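Local coordinates for protein LpxE (Aquifex aeolicus, PDB 6EBU) that probably acts as a membrane-embedded lipid A 1-phosphatase of the PAP2 family, removing a phosphate group from its lipid substrate, at residues F37-G41 with S42-L46; E71-L74 with V75-K79; F105-G108 with D109-M112; V148-P151 with L152-F155. The protein carries 1 engineered substitution. All blocks are in the same frame, centred on the assembly; numbering follows the deposited sequence.

Interaction 1: residues F37-G41 with S42-L46. With BOG (octyl beta-D-glucopyranoside), chain G.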
loop_
_atom_site.group_PDB
_atom_site.type_symbol
_atom_site.label_atom_id
_atom_site.label_comp_id
_atom_site.label_asym_id
_atom_site.label_seq_id
_atom_site.Cartn_x
_atom_site.Cartn_y
_atom_site.Cartn_z
ATOM N N PHE A 37 -8.830 -8.983 -4.055
ATOM C CA PHE A 37 -8.020 -8.639 -2.894
ATOM C C PHE A 37 -7.809 -7.138 -2.734
ATOM O O PHE A 37 -7.526 -6.687 -1.619
ATOM C CB PHE A 37 -6.660 -9.339 -2.994
ATOM C CG PHE A 37 -5.893 -9.374 -1.704
ATOM C CD1 PHE A 37 -6.174 -10.329 -0.741
ATOM C CD2 PHE A 37 -4.879 -8.463 -1.461
ATOM C CE1 PHE A 37 -5.466 -10.367 0.442
ATOM C CE2 PHE A 37 -4.169 -8.497 -0.277
ATOM C CZ PHE A 37 -4.464 -9.449 0.676
ATOM N N ALA A 38 -7.939 -6.361 -3.816
ATOM C CA ALA A 38 -7.606 -4.939 -3.765
ATOM C C ALA A 38 -8.434 -4.190 -2.727
ATOM O O ALA A 38 -7.937 -3.240 -2.109
ATOM C CB ALA A 38 -7.797 -4.308 -5.144
ATOM N N TYR A 39 -9.688 -4.605 -2.521
ATOM C CA TYR A 39 -10.569 -3.937 -1.566
ATOM C C TYR A 39 -9.965 -3.884 -0.168
ATOM O O TYR A 39 -10.201 -2.926 0.575
ATOM C CB TYR A 39 -11.918 -4.655 -1.529
ATOM C CG TYR A 39 -12.994 -3.941 -0.745
ATOM C CD1 TYR A 39 -13.853 -3.048 -1.371
ATOM C CD2 TYR A 39 -13.164 -4.171 0.615
ATOM C CE1 TYR A 39 -14.844 -2.395 -0.665
ATOM C CE2 TYR A 39 -14.154 -3.524 1.330
ATOM C CZ TYR A 39 -14.992 -2.636 0.683
ATOM O OH TYR A 39 -15.983 -1.983 1.379
ATOM N N LEU A 40 -9.187 -4.901 0.209
ATOM C CA LEU A 40 -8.584 -4.948 1.533
ATOM C C LEU A 40 -7.470 -3.927 1.714
ATOM O O LEU A 40 -7.033 -3.708 2.849
ATOM C CB LEU A 40 -8.051 -6.350 1.806
ATOM C CG LEU A 40 -9.118 -7.436 1.702
ATOM C CD1 LEU A 40 -8.494 -8.819 1.851
ATOM C CD2 LEU A 40 -10.215 -7.203 2.731
ATOM N N GLY A 41 -6.998 -3.310 0.637
ATOM C CA GLY A 41 -6.050 -2.222 0.716
ATOM C C GLY A 41 -6.648 -0.846 0.542
ATOM O O GLY A 41 -5.901 0.136 0.503
ATOM N N SER A 42 -7.968 -0.741 0.437
ATOM C CA SER A 42 -8.641 0.543 0.318
ATOM C C SER A 42 -9.073 1.054 1.692
ATOM O O SER A 42 -9.047 0.335 2.694
ATOM C CB SER A 42 -9.851 0.427 -0.604
ATOM O OG SER A 42 -10.868 -0.358 -0.003
ATOM N N GLY A 43 -9.481 2.321 1.731
ATOM C CA GLY A 43 -9.980 2.902 2.962
ATOM C C GLY A 43 -11.315 2.353 3.418
ATOM O O GLY A 43 -11.746 2.670 4.532
ATOM N N TYR A 44 -11.973 1.538 2.594
ATOM C CA TYR A 44 -13.271 0.981 2.951
ATOM C C TYR A 44 -13.182 -0.111 4.008
ATOM O O TYR A 44 -14.222 -0.527 4.528
ATOM C CB TYR A 44 -13.964 0.433 1.704
ATOM C CG TYR A 44 -14.288 1.492 0.681
ATOM C CD1 TYR A 44 -15.281 2.432 0.919
ATOM C CD2 TYR A 44 -13.595 1.555 -0.522
ATOM C CE1 TYR A 44 -15.579 3.405 -0.015
ATOM C CE2 TYR A 44 -13.885 2.524 -1.461
ATOM C CZ TYR A 44 -14.877 3.447 -1.202
ATOM O OH TYR A 44 -15.170 4.413 -2.136
ATOM N N VAL A 45 -11.979 -0.591 4.334
ATOM C CA VAL A 45 -11.824 -1.536 5.435
ATOM C C VAL A 45 -11.579 -0.845 6.767
ATOM O O VAL A 45 -11.631 -1.510 7.813
ATOM C CB VAL A 45 -10.672 -2.528 5.171
ATOM C CG1 VAL A 45 -10.848 -3.196 3.819
ATOM C CG2 VAL A 45 -9.329 -1.821 5.255
ATOM N N LEU A 46 -11.332 0.468 6.769
ATOM C CA LEU A 46 -10.948 1.157 7.999
ATOM C C LEU A 46 -12.082 1.160 9.016
ATOM O O LEU A 46 -11.892 0.760 10.171
ATOM C CB LEU A 46 -10.505 2.586 7.680
ATOM C CG LEU A 46 -9.137 2.712 7.009
ATOM C CD1 LEU A 46 -8.690 4.164 6.941
ATOM C CD2 LEU A 46 -8.118 1.867 7.755
HETATM O O1 BOG G . -9.643 4.143 -1.222
HETATM C "C1'" BOG G . -9.954 5.126 -0.236
HETATM C "C2'" BOG G . -11.484 5.177 -0.016
HETATM C "C3'" BOG G . -11.833 6.280 1.033
HETATM C "C4'" BOG G . -12.808 5.710 2.100
HETATM C "C5'" BOG G . -12.790 6.616 3.352
HETATM C "C6'" BOG G . -13.184 5.811 4.609
HETATM C "C7'" BOG G . -12.468 6.396 5.826
HETATM C "C8'" BOG G . -13.260 6.092 7.100
#

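Interaction 2: residues E71-L74 with V75-K79. With BOG (octyl beta-D-glucopyranoside), chain E; SO4 (sulfate ion), chain B.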
loop_
_atom_site.group_PDB
_atom_site.type_symbol
_atom_site.label_atom_id
_atom_site.label_comp_id
_atom_site.label_asym_id
_atom_site.label_seq_id
_atom_site.Cartn_x
_atom_site.Cartn_y
_atom_site.Cartn_z
ATOM N N GLU A 71 0.032 8.774 8.089
ATOM C CA GLU A 71 0.383 8.291 6.756
ATOM C C GLU A 71 -0.487 8.938 5.684
ATOM O O GLU A 71 0.005 9.262 4.597
ATOM C CB GLU A 71 0.285 6.762 6.692
ATOM C CG GLU A 71 -1.109 6.188 6.898
ATOM C CD GLU A 71 -1.840 5.931 5.591
ATOM O OE1 GLU A 71 -1.243 6.146 4.514
ATOM O OE2 GLU A 71 -3.019 5.522 5.641
ATOM N N THR A 72 -1.772 9.156 5.974
ATOM C CA THR A 72 -2.661 9.761 4.985
ATOM C C THR A 72 -2.204 11.168 4.627
ATOM O O THR A 72 -2.117 11.524 3.446
ATOM C CB THR A 72 -4.099 9.789 5.507
ATOM O OG1 THR A 72 -4.575 8.447 5.672
ATOM C CG2 THR A 72 -5.003 10.533 4.535
ATOM N N VAL A 73 -1.906 11.984 5.639
ATOM C CA VAL A 73 -1.425 13.340 5.389
ATOM C C VAL A 73 -0.127 13.299 4.591
ATOM O O VAL A 73 0.037 14.010 3.593
ATOM C CB VAL A 73 -1.252 14.098 6.717
ATOM C CG1 VAL A 73 -0.397 15.337 6.518
ATOM C CG2 VAL A 73 -2.611 14.469 7.294
ATOM N N LEU A 74 0.808 12.446 5.014
ATOM C CA LEU A 74 2.093 12.356 4.333
ATOM C C LEU A 74 1.944 11.839 2.906
ATOM O O LEU A 74 2.677 12.275 2.013
ATOM C CB LEU A 74 3.038 11.462 5.137
ATOM C CG LEU A 74 4.463 11.271 4.619
ATOM C CD1 LEU A 74 5.079 12.603 4.224
ATOM C CD2 LEU A 74 5.314 10.572 5.668
ATOM N N VAL A 75 0.997 10.930 2.666
ATOM C CA VAL A 75 0.857 10.338 1.338
ATOM C C VAL A 75 0.231 11.333 0.366
ATOM O O VAL A 75 0.695 11.491 -0.770
ATOM C CB VAL A 75 0.050 9.029 1.416
ATOM C CG1 VAL A 75 -0.524 8.669 0.054
ATOM C CG2 VAL A 75 0.929 7.902 1.935
ATOM N N ILE A 76 -0.835 12.020 0.790
ATOM C CA ILE A 76 -1.477 12.978 -0.106
ATOM C C ILE A 76 -0.569 14.177 -0.353
ATOM O O ILE A 76 -0.620 14.790 -1.426
ATOM C CB ILE A 76 -2.851 13.412 0.441
ATOM C CG1 ILE A 76 -2.703 14.111 1.796
ATOM C CG2 ILE A 76 -3.789 12.215 0.552
ATOM C CD1 ILE A 76 -4.023 14.479 2.446
ATOM N N SER A 77 0.282 14.523 0.617
ATOM C CA SER A 77 1.224 15.623 0.425
ATOM C C SER A 77 2.233 15.288 -0.665
ATOM O O SER A 77 2.466 16.086 -1.581
ATOM C CB SER A 77 1.940 15.937 1.740
ATOM O OG SER A 77 1.038 16.439 2.711
ATOM N N LEU A 78 2.848 14.108 -0.578
ATOM C CA LEU A 78 3.796 13.696 -1.607
ATOM C C LEU A 78 3.100 13.486 -2.945
ATOM O O LEU A 78 3.677 13.773 -4.001
ATOM C CB LEU A 78 4.523 12.427 -1.166
ATOM C CG LEU A 78 5.298 12.542 0.146
ATOM C CD1 LEU A 78 5.559 11.166 0.732
ATOM C CD2 LEU A 78 6.601 13.297 -0.062
ATOM N N LYS A 79 1.858 12.995 -2.922
ATOM C CA LYS A 79 1.115 12.801 -4.164
ATOM C C LYS A 79 0.874 14.126 -4.873
ATOM O O LYS A 79 0.930 14.200 -6.107
ATOM C CB LYS A 79 -0.216 12.104 -3.880
ATOM C CG LYS A 79 -0.149 10.588 -3.855
ATOM C CD LYS A 79 -1.507 10.003 -3.498
ATOM C CE LYS A 79 -1.503 8.486 -3.553
ATOM N NZ LYS A 79 -1.414 7.969 -4.946
HETATM O O1 BOG E . -4.438 9.289 -5.372
HETATM C "C1'" BOG E . -5.522 9.086 -6.274
HETATM C "C2'" BOG E . -4.964 8.911 -7.701
HETATM C "C3'" BOG E . -6.038 9.362 -8.737
HETATM C "C4'" BOG E . -5.515 9.089 -10.173
HETATM C "C5'" BOG E . -6.517 9.662 -11.195
HETATM C "C6'" BOG E . -6.162 9.146 -12.603
HETATM C "C7'" BOG E . -7.131 9.740 -13.620
HETATM C "C8'" BOG E . -7.932 8.616 -14.282
HETATM S S SO4 B . -3.121 4.635 -4.456
HETATM O O1 SO4 B . -2.728 3.228 -4.430
HETATM O O2 SO4 B . -3.835 4.922 -5.694
HETATM O O3 SO4 B . -1.921 5.462 -4.379
HETATM O O4 SO4 B . -3.988 4.922 -3.316
#

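Interaction 3: residues F105-G108 with D109-M112. With BOG (octyl beta-D-glucopyranoside), chain F; SO4 (sulfate ion), chain B.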
loop_
_atom_site.group_PDB
_atom_site.type_symbol
_atom_site.label_atom_id
_atom_site.label_comp_id
_atom_site.label_asym_id
_atom_site.label_seq_id
_atom_site.Cartn_x
_atom_site.Cartn_y
_atom_site.Cartn_z
ATOM N N PHE A 105 3.260 8.585 -6.976
ATOM C CA PHE A 105 4.198 8.531 -5.863
ATOM C C PHE A 105 3.602 9.212 -4.643
ATOM O O PHE A 105 3.237 10.395 -4.726
ATOM C CB PHE A 105 5.513 9.201 -6.249
ATOM C CG PHE A 105 6.571 9.127 -5.186
ATOM C CD1 PHE A 105 7.396 8.019 -5.088
ATOM C CD2 PHE A 105 6.747 10.171 -4.291
ATOM C CE1 PHE A 105 8.375 7.951 -4.113
ATOM C CE2 PHE A 105 7.725 10.108 -3.314
ATOM C CZ PHE A 105 8.539 8.997 -3.226
ATOM N N PRO A 106 3.470 8.522 -3.500
ATOM C CA PRO A 106 3.702 7.085 -3.343
ATOM C C PRO A 106 2.392 6.298 -3.366
ATOM O O PRO A 106 1.359 6.864 -3.726
ATOM C CB PRO A 106 4.371 7.002 -1.976
ATOM C CG PRO A 106 3.703 8.103 -1.200
ATOM C CD PRO A 106 3.300 9.182 -2.193
ATOM N N SER A 107 2.426 5.024 -2.980
ATOM C CA SER A 107 1.235 4.181 -2.983
ATOM C C SER A 107 0.485 4.323 -1.663
ATOM O O SER A 107 0.994 3.929 -0.608
ATOM C CB SER A 107 1.602 2.718 -3.222
ATOM O OG SER A 107 0.471 1.884 -3.024
ATOM N N GLY A 108 -0.734 4.860 -1.731
ATOM C CA GLY A 108 -1.527 5.033 -0.524
ATOM C C GLY A 108 -2.072 3.726 0.023
ATOM O O GLY A 108 -2.153 3.543 1.241
ATOM N N ASP A 109 -2.460 2.805 -0.863
ATOM C CA ASP A 109 -2.929 1.498 -0.411
ATOM C C ASP A 109 -1.825 0.736 0.309
ATOM O O ASP A 109 -2.072 0.089 1.334
ATOM C CB ASP A 109 -3.440 0.677 -1.592
ATOM C CG ASP A 109 -4.768 1.168 -2.108
ATOM O OD1 ASP A 109 -5.303 2.148 -1.545
ATOM O OD2 ASP A 109 -5.272 0.568 -3.077
ATOM N N THR A 110 -0.604 0.791 -0.223
ATOM C CA THR A 110 0.520 0.134 0.434
ATOM C C THR A 110 0.827 0.783 1.780
ATOM O O THR A 110 1.076 0.084 2.769
ATOM C CB THR A 110 1.746 0.167 -0.477
ATOM O OG1 THR A 110 1.407 -0.397 -1.751
ATOM C CG2 THR A 110 2.890 -0.625 0.131
ATOM N N ALA A 111 0.796 2.116 1.839
ATOM C CA ALA A 111 1.085 2.814 3.088
ATOM C C ALA A 111 0.065 2.465 4.168
ATOM O O ALA A 111 0.430 2.196 5.319
ATOM C CB ALA A 111 1.126 4.324 2.842
ATOM N N MET A 112 -1.223 2.459 3.813
ATOM C CA MET A 112 -2.257 2.099 4.781
ATOM C C MET A 112 -2.110 0.651 5.230
ATOM O O MET A 112 -2.220 0.347 6.425
ATOM C CB MET A 112 -3.646 2.335 4.181
ATOM C CG MET A 112 -4.795 2.071 5.148
ATOM S SD MET A 112 -6.350 1.635 4.335
ATOM C CE MET A 112 -6.021 -0.059 3.857
HETATM O O1 BOG F . -7.375 4.874 -4.419
HETATM C "C1'" BOG F . -7.406 3.713 -3.591
HETATM C "C2'" BOG F . -8.547 2.783 -4.059
HETATM C "C3'" BOG F . -8.188 1.302 -3.724
HETATM C "C4'" BOG F . -8.380 0.411 -4.983
HETATM C "C5'" BOG F . -7.835 1.140 -6.232
HETATM C "C6'" BOG F . -8.350 0.442 -7.508
HETATM C "C7'" BOG F . -9.785 0.873 -7.801
HETATM C "C8'" BOG F . -9.809 2.357 -8.171
HETATM S S SO4 B . -3.121 4.635 -4.456
HETATM O O1 SO4 B . -2.728 3.228 -4.430
HETATM O O2 SO4 B . -3.835 4.922 -5.694
HETATM O O3 SO4 B . -1.921 5.462 -4.379
HETATM O O4 SO4 B . -3.988 4.922 -3.316
#

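Interaction 4: residues V148-P151 with L152-F155. With BOG (octyl beta-D-glucopyranoside), chain D; SO4 (sulfate ion), chain B.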
loop_
_atom_site.group_PDB
_atom_site.type_symbol
_atom_site.label_atom_id
_atom_site.label_comp_id
_atom_site.label_asym_id
_atom_site.label_seq_id
_atom_site.Cartn_x
_atom_site.Cartn_y
_atom_site.Cartn_z
ATOM N N VAL A 148 -0.792 -0.025 -11.824
ATOM C CA VAL A 148 -1.107 1.334 -11.395
ATOM C C VAL A 148 -0.003 1.963 -10.558
ATOM O O VAL A 148 -0.102 3.154 -10.225
ATOM C CB VAL A 148 -2.439 1.377 -10.614
ATOM C CG1 VAL A 148 -3.570 0.828 -11.471
ATOM C CG2 VAL A 148 -2.322 0.604 -9.306
ATOM N N HIS A 149 1.039 1.215 -10.209
ATOM C CA HIS A 149 2.127 1.756 -9.410
ATOM C C HIS A 149 3.448 1.165 -9.878
ATOM O O HIS A 149 3.496 0.091 -10.484
ATOM C CB HIS A 149 1.932 1.478 -7.911
ATOM C CG HIS A 149 1.013 2.444 -7.228
ATOM N ND1 HIS A 149 1.311 3.783 -7.083
ATOM C CD2 HIS A 149 -0.195 2.262 -6.642
ATOM C CE1 HIS A 149 0.325 4.384 -6.442
ATOM N NE2 HIS A 149 -0.601 3.486 -6.165
ATOM N N PHE A 150 4.525 1.899 -9.594
ATOM C CA PHE A 150 5.901 1.470 -9.768
ATOM C C PHE A 150 6.436 0.893 -8.467
ATOM O O PHE A 150 5.927 1.202 -7.385
ATOM C CB PHE A 150 6.774 2.646 -10.199
ATOM C CG PHE A 150 6.428 3.208 -11.546
ATOM C CD1 PHE A 150 6.859 2.584 -12.704
ATOM C CD2 PHE A 150 5.691 4.375 -11.654
ATOM C CE1 PHE A 150 6.552 3.109 -13.948
ATOM C CE2 PHE A 150 5.381 4.905 -12.894
ATOM C CZ PHE A 150 5.814 4.270 -14.040
ATOM N N PRO A 151 7.463 0.043 -8.541
ATOM C CA PRO A 151 8.093 -0.456 -7.307
ATOM C C PRO A 151 8.572 0.641 -6.372
ATOM O O PRO A 151 8.587 0.436 -5.152
ATOM C CB PRO A 151 9.261 -1.296 -7.839
ATOM C CG PRO A 151 8.773 -1.788 -9.157
ATOM C CD PRO A 151 7.947 -0.671 -9.736
ATOM N N LEU A 152 8.973 1.798 -6.903
ATOM C CA LEU A 152 9.361 2.909 -6.040
ATOM C C LEU A 152 8.188 3.379 -5.187
ATOM O O LEU A 152 8.359 3.705 -4.006
ATOM C CB LEU A 152 9.903 4.063 -6.884
ATOM C CG LEU A 152 10.113 5.395 -6.158
ATOM C CD1 LEU A 152 11.192 5.261 -5.094
ATOM C CD2 LEU A 152 10.452 6.506 -7.140
ATOM N N ASP A 153 6.985 3.410 -5.768
ATOM C CA ASP A 153 5.813 3.885 -5.037
ATOM C C ASP A 153 5.450 2.946 -3.894
ATOM O O ASP A 153 5.084 3.402 -2.804
ATOM C CB ASP A 153 4.626 4.038 -5.985
ATOM C CG ASP A 153 4.984 4.770 -7.258
ATOM O OD1 ASP A 153 5.841 5.677 -7.203
ATOM O OD2 ASP A 153 4.401 4.440 -8.313
ATOM N N VAL A 154 5.532 1.634 -4.124
ATOM C CA VAL A 154 5.124 0.700 -3.081
ATOM C C VAL A 154 6.218 0.539 -2.033
ATOM O O VAL A 154 5.925 0.262 -0.865
ATOM C CB VAL A 154 4.713 -0.652 -3.693
ATOM C CG1 VAL A 154 3.763 -0.435 -4.862
ATOM C CG2 VAL A 154 5.930 -1.447 -4.125
ATOM N N PHE A 155 7.486 0.722 -2.411
ATOM C CA PHE A 155 8.557 0.647 -1.425
ATOM C C PHE A 155 8.501 1.834 -0.473
ATOM O O PHE A 155 8.594 1.670 0.748
ATOM C CB PHE A 155 9.916 0.578 -2.121
ATOM C CG PHE A 155 11.077 0.530 -1.169
ATOM C CD1 PHE A 155 11.389 -0.640 -0.493
ATOM C CD2 PHE A 155 11.853 1.656 -0.941
ATOM C CE1 PHE A 155 12.456 -0.688 0.388
ATOM C CE2 PHE A 155 12.919 1.616 -0.062
ATOM C CZ PHE A 155 13.222 0.442 0.603
HETATM O O1 BOG D . 10.157 -2.157 2.562
HETATM C "C1'" BOG D . 9.387 -3.314 2.243
HETATM C "C2'" BOG D . 8.631 -3.079 0.916
HETATM C "C3'" BOG D . 7.624 -4.245 0.658
HETATM C "C4'" BOG D . 6.787 -3.923 -0.610
HETATM C "C5'" BOG D . 6.257 -5.232 -1.231
HETATM C "C6'" BOG D . 6.089 -5.051 -2.753
HETATM C "C7'" BOG D . 6.839 -6.164 -3.482
HETATM C "C8'" BOG D . 6.405 -6.202 -4.948
HETATM S S SO4 B . -3.121 4.635 -4.456
HETATM O O1 SO4 B . -2.728 3.228 -4.430
HETATM O O2 SO4 B . -3.835 4.922 -5.694
HETATM O O3 SO4 B . -1.921 5.462 -4.379
HETATM O O4 SO4 B . -3.988 4.922 -3.316
#

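Interaction 1: residues F37-G41 with S42-L46
Tyr39 and Ser42 meet in an unusual double grip, in which one carbonyl oxygen takes both its bonds from a single residue. Ser42 N approaches Tyr39 O from above the carbonyl plane at 3.1 Å, closing a 3-10 turn, while Ser42 OG reaches that same oxygen at 2.7 Å, tilted only 20° from the plane. With OG lodged between its own N and carbonyl carbon (chi1 69°), the hydroxyl turns back over the bend and also lies over one face of the Tyr39 ring, toward its rim. In the other direction Ser42 OG accepts a weak bond from Tyr44 N at 3.4 Å, as in an ST turn. An alanine here is likely to strip Tyr39 O of its shorter bond and deprive Tyr44 N of this acceptor. Tyr39 CZ abuts Tyr44 CB at 3.4 Å; the ring planes are only 15° apart, but with centroids 5.8 Å apart they form no real stack. Val45 CG1 tucks under the bend, 3.7 Å from Leu40 CA, and Val45 also touches Met112 of helix 108-121. Two bonds thus grip Tyr39 O, and one serine hydroxyl, donor and weak acceptor, ties together two 3-10 turns.

Interaction 2: residues E71-L74 with V75-K79
Val75 sits tightly against the turn before it: its CG2 lies 3.1 Å from Glu71 O, and Glu71 OE1 runs alongside that methyl, 3.8 Å away. Glu71, bent at chi2 (95°), is held among helices 108-121 and 151-170, and Val75 touches Ala111. Leu74 and Leu78 lie at the margin of this packed side, their CD1 methyls 3.8 Å apart and both touching Ile160. The other side is more exposed. There Val73 is directed away, and Ser77 folds its hydroxyl back: OG and the backbone N reach Val73 O from opposite faces of the carbonyl plane, OG at 2.8 Å. One turn after Val75, the buried Lys79 stretches away from the helix and bends only at chi4 (-71°), which brings NZ within 2.6 Å of sulfate O3; NZ also bonds to Arg103 O. A methionine in its place would probably leave sulfate O3 and Arg103 O without this donor and weaken the positive lining of the anion pocket. Regular main-chain bonds such as Ile76 N to Thr72 O run through the helix that carries the lysine, which by sequence opens the lysine-to-arginine phosphatase motif of the PAP2 family, completed by Arg86.

Interaction 3: residues F105-G108 with D109-M112
Ala111 N bonds to Ser107 O at 3.1 Å and Met112 N to Gly108 O at 2.9 Å, and so helix 108-121 starts with Ser107 as its N-cap, just after the cis peptide that precedes Pro106. By sequence this is the second signature motif of the PAP2 phosphatases, Pro-Ser-Gly followed in the family by histidine; Asp109 stands where many relatives have that histidine. Among the side chains, Ser107 and Thr110 carry the contact. Ser107 OG lies opposite its own N (chi1 171°), and Thr110 OG1 swings back beside its backbone N, which brings the two hydroxyls within 2.8 Å of each other in a hydrogen bond. Ser107 CB also rests against Thr110 CB at 3.8 Å, so the pair closes the first turn by both polar and apolar contact. Ala111 and Met112 pack their CB atoms against the carbonyls of the preceding turn, Ala111 CB lying 3.5 Å from Ser107 O. Met112 then bends at chi3 and leads its tail away toward the bend at 42-46. Asp109 lies beside the anion without a bond to it, its OD1 3.5 Å from sulfate O4, and its side chain also faces a bound detergent tail. Since the sulfate sits before the first turn, the helix end would probably help to hold an anion there. Gly108 N points almost straight at sulfate O3, 3.0 Å away, with an N-H...O angle of 172°.

Interaction 4: residues V148-P151 with L152-F155
Asp153, Phe150 and Pro151 together build the first turn of helix 151-170. Asp153 folds back across that turn, its CG beside its own backbone N (chi1 -47°), which brings OD2 to the cap, where it takes the N-H of Phe150 at 2.8 Å; the bond is nearly straight at the hydrogen (167°) yet meets OD2 from above the carboxylate plane. With Phe150 as N-cap, this is the half of a capping box in which the residue three places on grips the cap's amide. The Phe150 side chain lies alongside Asp153, OD2 sitting at its ring edge, before the ring runs on to Pro87 and Leu90. Pro151 has no N-H to give, which costs nothing at the start of a helix, and Pro151 O receives Phe155 N at 3.0 Å; its ring packs on helix 13-24. OD2 has further partners: a hydrogen bond with Ser104 OG and a weak one from His149 ND1 at 3.4 Å, the carboxylate standing 73° from the imidazole plane. Across that ring, His149 NE2 donates to sulfate O1 at 2.8 Å. The aspartate probably helps to orient the histidine, consistent with the His-Asp pair of the third PAP2 motif, in which the histidine of relatives attacks the phosphate.

How the interactions relate
Followed from the N terminus, the four contacts come in series, none nested in or crossing another; each is local to one unbroken stretch, and none closes a long loop. Interaction 1 shapes the bend between helices 28-37 and 46-56 and abuts interaction 3, where Leu46 and Gly41 meet Met112. Interaction 2 follows within helix 61-82; its Glu71 packs on Ala111 of interaction 3. Interactions 3 and 4 open helices 108-121 and 151-170 and are joined through Ser107 N and Asp153 O, a probable hydrogen bond. Interactions 2, 3 and 4 converge on one sulfate, which Arg86 and Arg143 also bind, so three separated stretches form a single anion pocket, from which interaction 1 stands apart.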